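Local coordinates for protein 3-carboxy-cis,cis-muconate cycloisomerase (Acinetobacter calcoaceticus, PDB 1Q5N) that belongs to the fumarase/aspartase superfamily of largely helical lyase-fold enzymes and assembles as a tetramer of identical chains, at residues R24-V27 against S28-E32; A304-S307 against S308-S312; E318-L321 against G322-H325; L329-P332 against E333-L337. All blocks are in the same frame, centred on the assembly; numbering follows the deposited sequence.

Contact 1 of 4, residues R24-V27 against S28-E32; sequences RALV and SYMVE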
# COMPACT_ATOMS: atom_id res chain seq x y z
N ARG A 24 -27.13 11.06 0.42
CA ARG A 24 -28.42 11.19 1.02
C ARG A 24 -28.48 10.47 2.38
O ARG A 24 -28.94 11.04 3.36
CB ARG A 24 -29.45 10.66 0.03
CG ARG A 24 -30.86 11.02 0.36
CD ARG A 24 -31.69 11.36 -0.90
NE ARG A 24 -33.05 11.68 -0.48
CZ ARG A 24 -33.79 10.86 0.29
NH1 ARG A 24 -33.29 9.68 0.69
NH2 ARG A 24 -35.02 11.24 0.68
N ALA A 25 -27.99 9.23 2.46
CA ALA A 25 -28.02 8.59 3.76
C ALA A 25 -27.08 9.29 4.76
O ALA A 25 -27.41 9.40 5.95
CB ALA A 25 -27.66 7.08 3.67
N LEU A 26 -25.93 9.76 4.27
CA LEU A 26 -24.97 10.41 5.17
C LEU A 26 -25.64 11.61 5.85
O LEU A 26 -25.60 11.75 7.08
CB LEU A 26 -23.69 10.85 4.42
CG LEU A 26 -22.73 11.66 5.33
CD1 LEU A 26 -22.18 10.78 6.46
CD2 LEU A 26 -21.61 12.25 4.50
N VAL A 27 -26.27 12.47 5.05
CA VAL A 27 -26.98 13.65 5.59
C VAL A 27 -28.13 13.20 6.52
O VAL A 27 -28.42 13.87 7.51
CB VAL A 27 -27.51 14.56 4.46
CG1 VAL A 27 -28.33 15.71 5.10
CG2 VAL A 27 -26.33 15.13 3.63
N SER A 28 -28.76 12.07 6.22
CA SER A 28 -29.81 11.54 7.06
C SER A 28 -29.28 11.24 8.44
O SER A 28 -29.90 11.57 9.45
CB SER A 28 -30.35 10.23 6.50
OG SER A 28 -31.68 10.42 6.14
N TYR A 29 -28.13 10.57 8.47
CA TYR A 29 -27.52 10.20 9.74
C TYR A 29 -27.05 11.44 10.50
O TYR A 29 -27.07 11.46 11.74
CB TYR A 29 -26.33 9.24 9.52
CG TYR A 29 -26.72 7.84 9.10
CD1 TYR A 29 -27.32 6.97 10.02
CD2 TYR A 29 -26.42 7.35 7.83
CE1 TYR A 29 -27.58 5.64 9.70
CE2 TYR A 29 -26.69 5.99 7.49
CZ TYR A 29 -27.27 5.15 8.44
OH TYR A 29 -27.57 3.83 8.17
N MET A 30 -26.64 12.47 9.77
CA MET A 30 -26.20 13.70 10.45
C MET A 30 -27.42 14.36 11.12
O MET A 30 -27.31 14.88 12.26
CB MET A 30 -25.55 14.69 9.46
CG MET A 30 -24.16 14.20 9.00
SD MET A 30 -23.47 15.20 7.65
CE MET A 30 -22.85 16.47 8.63
N VAL A 31 -28.55 14.32 10.42
CA VAL A 31 -29.78 14.86 10.97
C VAL A 31 -30.09 14.06 12.25
O VAL A 31 -30.35 14.64 13.31
CB VAL A 31 -30.95 14.71 9.97
CG1 VAL A 31 -32.31 14.95 10.69
CG2 VAL A 31 -30.76 15.72 8.80
N GLU A 32 -29.99 12.75 12.15
CA GLU A 32 -30.27 11.92 13.30
C GLU A 32 -29.39 12.29 14.50
O GLU A 32 -29.85 12.32 15.66
CB GLU A 32 -30.07 10.47 12.91
CG GLU A 32 -30.46 9.44 13.96
CD GLU A 32 -30.36 8.00 13.40
OE1 GLU A 32 -30.52 7.81 12.16
OE2 GLU A 32 -30.14 7.05 14.20

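Contact 2 of 4, residues A304-S307 against S308-S312; sequences ALMS and SIYQS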
# COMPACT_ATOMS: atom_id res chain seq x y z
N ALA A 304 -4.80 -2.34 -0.63
CA ALA A 304 -4.29 -0.98 -0.93
C ALA A 304 -5.02 0.03 -0.04
O ALA A 304 -4.39 0.90 0.51
CB ALA A 304 -4.50 -0.62 -2.42
N LEU A 305 -6.35 -0.08 0.09
CA LEU A 305 -7.09 0.85 0.95
C LEU A 305 -6.64 0.73 2.44
O LEU A 305 -6.71 1.74 3.20
CB LEU A 305 -8.59 0.61 0.83
CG LEU A 305 -9.11 0.94 -0.57
CD1 LEU A 305 -10.51 0.38 -0.70
CD2 LEU A 305 -9.13 2.47 -0.82
N MET A 306 -6.17 -0.47 2.84
CA MET A 306 -5.70 -0.68 4.20
C MET A 306 -4.48 0.21 4.45
O MET A 306 -4.34 0.77 5.56
CB MET A 306 -5.28 -2.14 4.46
CG MET A 306 -6.39 -3.15 4.74
SD MET A 306 -7.43 -2.66 6.15
CE MET A 306 -8.78 -2.48 5.28
N SER A 307 -3.59 0.32 3.45
CA SER A 307 -2.40 1.15 3.60
C SER A 307 -2.87 2.58 3.95
O SER A 307 -2.39 3.21 4.89
CB SER A 307 -1.59 1.14 2.31
OG SER A 307 -0.96 2.39 2.08
N SER A 308 -3.87 3.05 3.23
CA SER A 308 -4.41 4.36 3.46
C SER A 308 -5.04 4.63 4.87
O SER A 308 -4.75 5.66 5.52
CB SER A 308 -5.45 4.66 2.39
OG SER A 308 -5.99 5.92 2.61
N ILE A 309 -5.88 3.69 5.32
CA ILE A 309 -6.58 3.82 6.56
C ILE A 309 -5.53 3.79 7.70
O ILE A 309 -5.66 4.57 8.66
CB ILE A 309 -7.72 2.73 6.60
CG1 ILE A 309 -9.01 3.35 7.10
CG2 ILE A 309 -7.36 1.59 7.42
CD1 ILE A 309 -8.81 4.06 8.33
N TYR A 310 -4.49 2.95 7.59
CA TYR A 310 -3.42 2.94 8.58
C TYR A 310 -2.58 4.24 8.57
O TYR A 310 -2.21 4.71 9.64
CB TYR A 310 -2.50 1.74 8.37
CG TYR A 310 -3.00 0.50 9.10
CD1 TYR A 310 -2.75 0.30 10.47
CD2 TYR A 310 -3.79 -0.46 8.43
CE1 TYR A 310 -3.27 -0.79 11.15
CE2 TYR A 310 -4.32 -1.56 9.10
CZ TYR A 310 -4.06 -1.73 10.44
OH TYR A 310 -4.57 -2.82 11.06
N GLN A 311 -2.26 4.81 7.40
CA GLN A 311 -1.54 6.09 7.39
C GLN A 311 -2.44 7.16 8.10
O GLN A 311 -1.93 8.05 8.75
CB GLN A 311 -1.30 6.67 6.00
CG GLN A 311 -0.33 6.05 5.07
CD GLN A 311 -0.44 6.77 3.69
OE1 GLN A 311 -0.16 7.98 3.62
NE2 GLN A 311 -0.88 6.04 2.62
N SER A 312 -3.76 7.08 7.94
CA SER A 312 -4.64 8.03 8.57
C SER A 312 -4.59 8.12 10.10
O SER A 312 -5.21 9.01 10.69
CB SER A 312 -6.08 7.82 8.11
OG SER A 312 -6.30 8.49 6.88

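Contact 3 of 4, residues E318-L321 against G322-H325; sequences ERSL and GAWH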
# COMPACT_ATOMS: atom_id res chain seq x y z
N GLU A 318 -5.38 18.15 17.97
CA GLU A 318 -6.78 17.99 18.22
C GLU A 318 -7.67 17.86 16.99
O GLU A 318 -8.87 17.68 17.12
CB GLU A 318 -7.30 19.13 19.13
CG GLU A 318 -6.83 19.03 20.60
CD GLU A 318 -5.27 19.02 20.76
OE1 GLU A 318 -4.62 20.05 20.43
OE2 GLU A 318 -4.72 17.97 21.20
N ARG A 319 -7.11 18.01 15.80
CA ARG A 319 -7.89 17.83 14.57
C ARG A 319 -6.85 17.92 13.47
O ARG A 319 -6.13 18.93 13.36
CB ARG A 319 -8.99 18.88 14.41
CG ARG A 319 -9.83 18.64 13.12
CD ARG A 319 -11.29 19.16 13.28
NE ARG A 319 -11.83 18.57 14.51
CZ ARG A 319 -12.12 19.24 15.64
NH1 ARG A 319 -11.99 20.57 15.74
NH2 ARG A 319 -12.46 18.55 16.72
N SER A 320 -6.77 16.83 12.71
CA SER A 320 -5.78 16.71 11.69
C SER A 320 -6.07 17.39 10.37
O SER A 320 -7.19 17.69 10.04
CB SER A 320 -5.47 15.23 11.41
OG SER A 320 -6.53 14.66 10.72
N LEU A 321 -4.99 17.56 9.62
CA LEU A 321 -4.98 18.17 8.32
C LEU A 321 -4.64 17.09 7.30
O LEU A 321 -3.47 16.80 7.10
CB LEU A 321 -3.86 19.19 8.33
CG LEU A 321 -4.12 20.48 7.64
CD1 LEU A 321 -5.51 20.97 8.01
CD2 LEU A 321 -3.05 21.43 8.11
N GLY A 322 -5.63 16.50 6.65
CA GLY A 322 -5.31 15.48 5.65
C GLY A 322 -5.69 14.04 6.01
O GLY A 322 -6.50 13.43 5.33
N ALA A 323 -5.13 13.51 7.10
CA ALA A 323 -5.42 12.14 7.53
C ALA A 323 -6.90 11.90 7.77
O ALA A 323 -7.43 10.86 7.40
CB ALA A 323 -4.65 11.78 8.80
N TRP A 324 -7.57 12.83 8.43
CA TRP A 324 -8.99 12.66 8.74
C TRP A 324 -9.84 12.75 7.46
O TRP A 324 -10.76 11.94 7.26
CB TRP A 324 -9.41 13.72 9.78
CG TRP A 324 -10.89 13.74 10.10
CD1 TRP A 324 -11.70 12.67 10.36
CD2 TRP A 324 -11.71 14.91 10.24
NE1 TRP A 324 -12.97 13.10 10.66
CE2 TRP A 324 -13.00 14.47 10.59
CE3 TRP A 324 -11.47 16.28 10.11
CZ2 TRP A 324 -14.05 15.35 10.81
CZ3 TRP A 324 -12.52 17.17 10.33
CH2 TRP A 324 -13.79 16.70 10.67
N HIS A 325 -9.53 13.71 6.61
CA HIS A 325 -10.23 13.85 5.33
C HIS A 325 -10.14 12.53 4.49
O HIS A 325 -11.12 12.11 3.87
CB HIS A 325 -9.61 15.02 4.51
CG HIS A 325 -10.03 16.38 4.99
ND1 HIS A 325 -9.78 16.83 6.28
CD2 HIS A 325 -10.80 17.33 4.41
CE1 HIS A 325 -10.39 17.99 6.47
NE2 HIS A 325 -11.02 18.31 5.36

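Contact 4 of 4, residues L329-P332 against E333-L337; sequences LSLP and EIFQL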
# COMPACT_ATOMS: atom_id res chain seq x y z
N LEU A 329 -12.94 8.95 2.37
CA LEU A 329 -12.91 8.27 1.09
C LEU A 329 -12.59 6.79 1.22
O LEU A 329 -13.13 5.98 0.50
CB LEU A 329 -11.84 8.88 0.18
CG LEU A 329 -12.18 10.31 -0.29
CD1 LEU A 329 -11.02 10.89 -1.05
CD2 LEU A 329 -13.42 10.31 -1.16
N SER A 330 -11.74 6.41 2.16
CA SER A 330 -11.37 5.01 2.21
C SER A 330 -12.31 4.06 2.93
O SER A 330 -12.62 3.00 2.39
CB SER A 330 -9.95 4.91 2.81
OG SER A 330 -10.00 5.27 4.19
N LEU A 331 -12.76 4.42 4.15
CA LEU A 331 -13.64 3.56 4.93
C LEU A 331 -14.87 3.10 4.16
O LEU A 331 -15.14 1.90 4.08
CB LEU A 331 -14.05 4.20 6.27
CG LEU A 331 -14.86 3.29 7.24
CD1 LEU A 331 -14.04 2.09 7.70
CD2 LEU A 331 -15.32 4.06 8.48
N PRO A 332 -15.62 4.03 3.55
CA PRO A 332 -16.80 3.55 2.82
C PRO A 332 -16.43 2.54 1.69
O PRO A 332 -17.14 1.55 1.47
CB PRO A 332 -17.45 4.85 2.25
CG PRO A 332 -16.89 5.95 3.15
CD PRO A 332 -15.47 5.50 3.42
N GLU A 333 -15.35 2.81 0.96
CA GLU A 333 -14.96 1.93 -0.15
C GLU A 333 -14.67 0.52 0.40
O GLU A 333 -15.09 -0.46 -0.22
CB GLU A 333 -13.76 2.52 -0.87
CG GLU A 333 -13.27 1.85 -2.15
CD GLU A 333 -14.19 2.06 -3.34
OE1 GLU A 333 -15.02 3.00 -3.26
OE2 GLU A 333 -14.09 1.32 -4.37
N ILE A 334 -14.00 0.41 1.56
CA ILE A 334 -13.68 -0.91 2.14
C ILE A 334 -14.97 -1.68 2.46
O ILE A 334 -15.11 -2.84 2.09
CB ILE A 334 -12.80 -0.74 3.41
CG1 ILE A 334 -11.53 -0.02 2.99
CG2 ILE A 334 -12.52 -2.11 4.09
CD1 ILE A 334 -10.48 0.10 4.01
N PHE A 335 -15.93 -1.04 3.13
CA PHE A 335 -17.22 -1.67 3.40
C PHE A 335 -17.95 -2.12 2.12
O PHE A 335 -18.47 -3.23 2.00
CB PHE A 335 -18.15 -0.69 4.12
CG PHE A 335 -18.19 -0.87 5.61
CD1 PHE A 335 -18.86 -1.97 6.16
CD2 PHE A 335 -17.62 0.11 6.45
CE1 PHE A 335 -18.98 -2.13 7.54
CE2 PHE A 335 -17.72 -0.01 7.83
CZ PHE A 335 -18.41 -1.13 8.40
N GLN A 336 -18.02 -1.22 1.15
CA GLN A 336 -18.69 -1.53 -0.10
C GLN A 336 -18.08 -2.68 -0.89
O GLN A 336 -18.83 -3.48 -1.47
CB GLN A 336 -18.76 -0.28 -0.97
CG GLN A 336 -19.92 0.60 -0.61
CD GLN A 336 -19.86 1.91 -1.36
OE1 GLN A 336 -19.12 2.80 -0.98
NE2 GLN A 336 -20.60 2.01 -2.45
N LEU A 337 -16.74 -2.78 -0.92
CA LEU A 337 -16.06 -3.87 -1.64
C LEU A 337 -16.22 -5.19 -0.88
O LEU A 337 -16.37 -6.26 -1.52
CB LEU A 337 -14.56 -3.57 -1.85
CG LEU A 337 -14.30 -2.46 -2.87
CD1 LEU A 337 -12.93 -1.88 -2.75
CD2 LEU A 337 -14.50 -3.03 -4.26

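Contact 1 of 4, residues R24-V27 against S28-E32
V27 meets V31 one turn further along the helix, largely through its carbonyl oxygen. V27 O receives the V31 amide N-H at 2.9 Å, the nitrogen tilted somewhat from the carbonyl plane. V31 keeps CG1 opposite its own nitrogen (chi1 165°), which leaves CG2 on the nitrogen side and leaning on the same oxygen, 3.2 Å from V27 O. Beyond this the two valines only graze each other, CG1 of V27 lying 4.4 Å from CG2 of V31.

S28 follows directly. Its N-H is bonded to R24 O, and its CB rests against A25 O at 3.1 Å. The S28 bond is one of the repeating i to i+4 bonds of an early turn of helix 23-43, which faces helices 82-94 and 110-146 on its buried side; V27, M30 and V31 all touch F85 there, while L26 and V27 also pack on the N-terminal residues Y8 and L7 of the second subunit.

M30 N is held by L26 O at 3.0 Å, in the carbonyl plane. With chi1 at -72° the M30 side chain starts back along the helix, putting CG 3.4 Å from L26 O and SD 4.3 Å from L26 CG, before a bend at chi3 carries the methyl end off. On another flank, the Y29 ring lies beside the A25 methyl, CE2 to CB 4.1 Å, and its hydroxyl is hydrogen-bonded to D124.

Contact 2 of 4, residues A304-S307 against S308-S312
This is a local contact between successive turns, M306 with Y310 and S307 with Q311, in the last part of helix 290-311, one of the long helices of the central bundle through which fumarase/aspartase-type tetramers assemble. Three i to i+4 backbone bonds carry it: L305 O takes I309 N, M306 O takes Y310 N at 3.0 Å and an almost straight 168°, and S307 O takes Q311 N.

SD of M306 touches both side chains ahead of it, 4.4 Å from I309 CG2 and as far from Y310 CE2. M306, I309 and Y310 continue onto helix 235-261, and the Y310 hydroxyl is hydrogen-bonded to S242 O of the third subunit.

The polar side looks to other chains. S307 OG pairs with S307 OG of the fourth subunit, while S308 OG and Q311 NE2 are both gripped by N300 of the second. Q311, with CG placed on the side of its nitrogen (chi1 -71°) and the rest extended, reaches back so that NE2 stands 3.7 Å from S307 OG. The Y310 ring turns its edge to the backbone, with M306 O in the ring plane and 3.2 Å from CD2.

Contact 3 of 4, residues E318-L321 against G322-H325
From E318 to L321 the backbone runs as irregular loop, then swings at G322, the N-cap residue, into helix 323-351, so that the CA atoms of S320 and W324 come within 6.0 Å. G322 makes the swing at a phi of 111°, where a CB would be driven into L321 O; glycine has none.

The bond across the bend is W324 N to S320 OG, 3.1 Å and rather bent at 137°. S320 already points toward the helix, and OG, lying between its N and C, reaches W324 N while touching W324 CB at 3.2 Å and A323 CB at 3.9 Å. A loop serine thus accepts one of the amide hydrogens at the helix start, which have no preceding turn to bond to; Q315 OE1 is a further, weak partner of the same hydroxyl.

R319 and W324 lie side by side and point the same way. It is the aliphatic part of R319 that meets the indole, CD 3.8 Å from W324 CZ3, with guanidinium and ring planes 60° apart. The guanidinium is held elsewhere, NE by Q111 OE1 and NH1 by A199 O. W324 also meets W328 edge-to-face, one turn on.

Contact 4 of 4, residues L329-P332 against E333-L337
The proline kink of helix 323-351 falls here, where L331 packs on F335 and P332 O takes the amide N-H of Q336. With CD closing the ring onto its nitrogen, P332 has no N-H to give to the turn before, and the nitrogen of L329 likewise lacks its bond; the regular i to i+4 bonding resumes at I334. S330 O takes I334 N at 3.0 Å, L331 O takes F335 N at a nearly straight 173°, and the bond from Q336 N to P332 O measures 2.9 Å; all three donors approach nearly head-on to the carbonyl oxygen.

I334 sends CG1 back on the nitrogen side (chi1 -59°), where it lies 3.3 Å from S330 O, and E333 CB sits near the same oxygen at 3.5 Å. F335 has its ring edge toward L331 O, and its CE2 meets L331 CD1 at 4.2 Å.

In this helical core, the two apolar residues L331 and F335 face helix 110-146, F335 and I334 reach helix 235-261, and I334 also packs on helix 290-311. F335 continues onto the ring of F21. E333, bent at chi2 (72°), turns its carboxylate to the N-terminal part of the chain and to the preceding helix: OE2 is hydrogen-bonded to Y13 OH and forms a salt bridge with R301 NH1.

In the fold
Contact 1 comes first in the chain, on helix 23-43, followed by contact 2 near the end of helix 290-311, contact 3 at the start of helix 323-351 and contact 4 further along that same helix. Contacts 2 and 4 lie closest, centres 11 Å apart, and touch where M306 and L305 pack on I334 and E333: two consecutive helices running side by side. Contact 3 is tied to contact 2 by a probable hydrogen bond from S312 OG to A323 O (2.7 Å), across the connection between those helices. Contact 1 stands apart, centres 17 to 25 Å from the others. All four contacts touch the second subunit, so the helices that build the chain also form the tetramer interface.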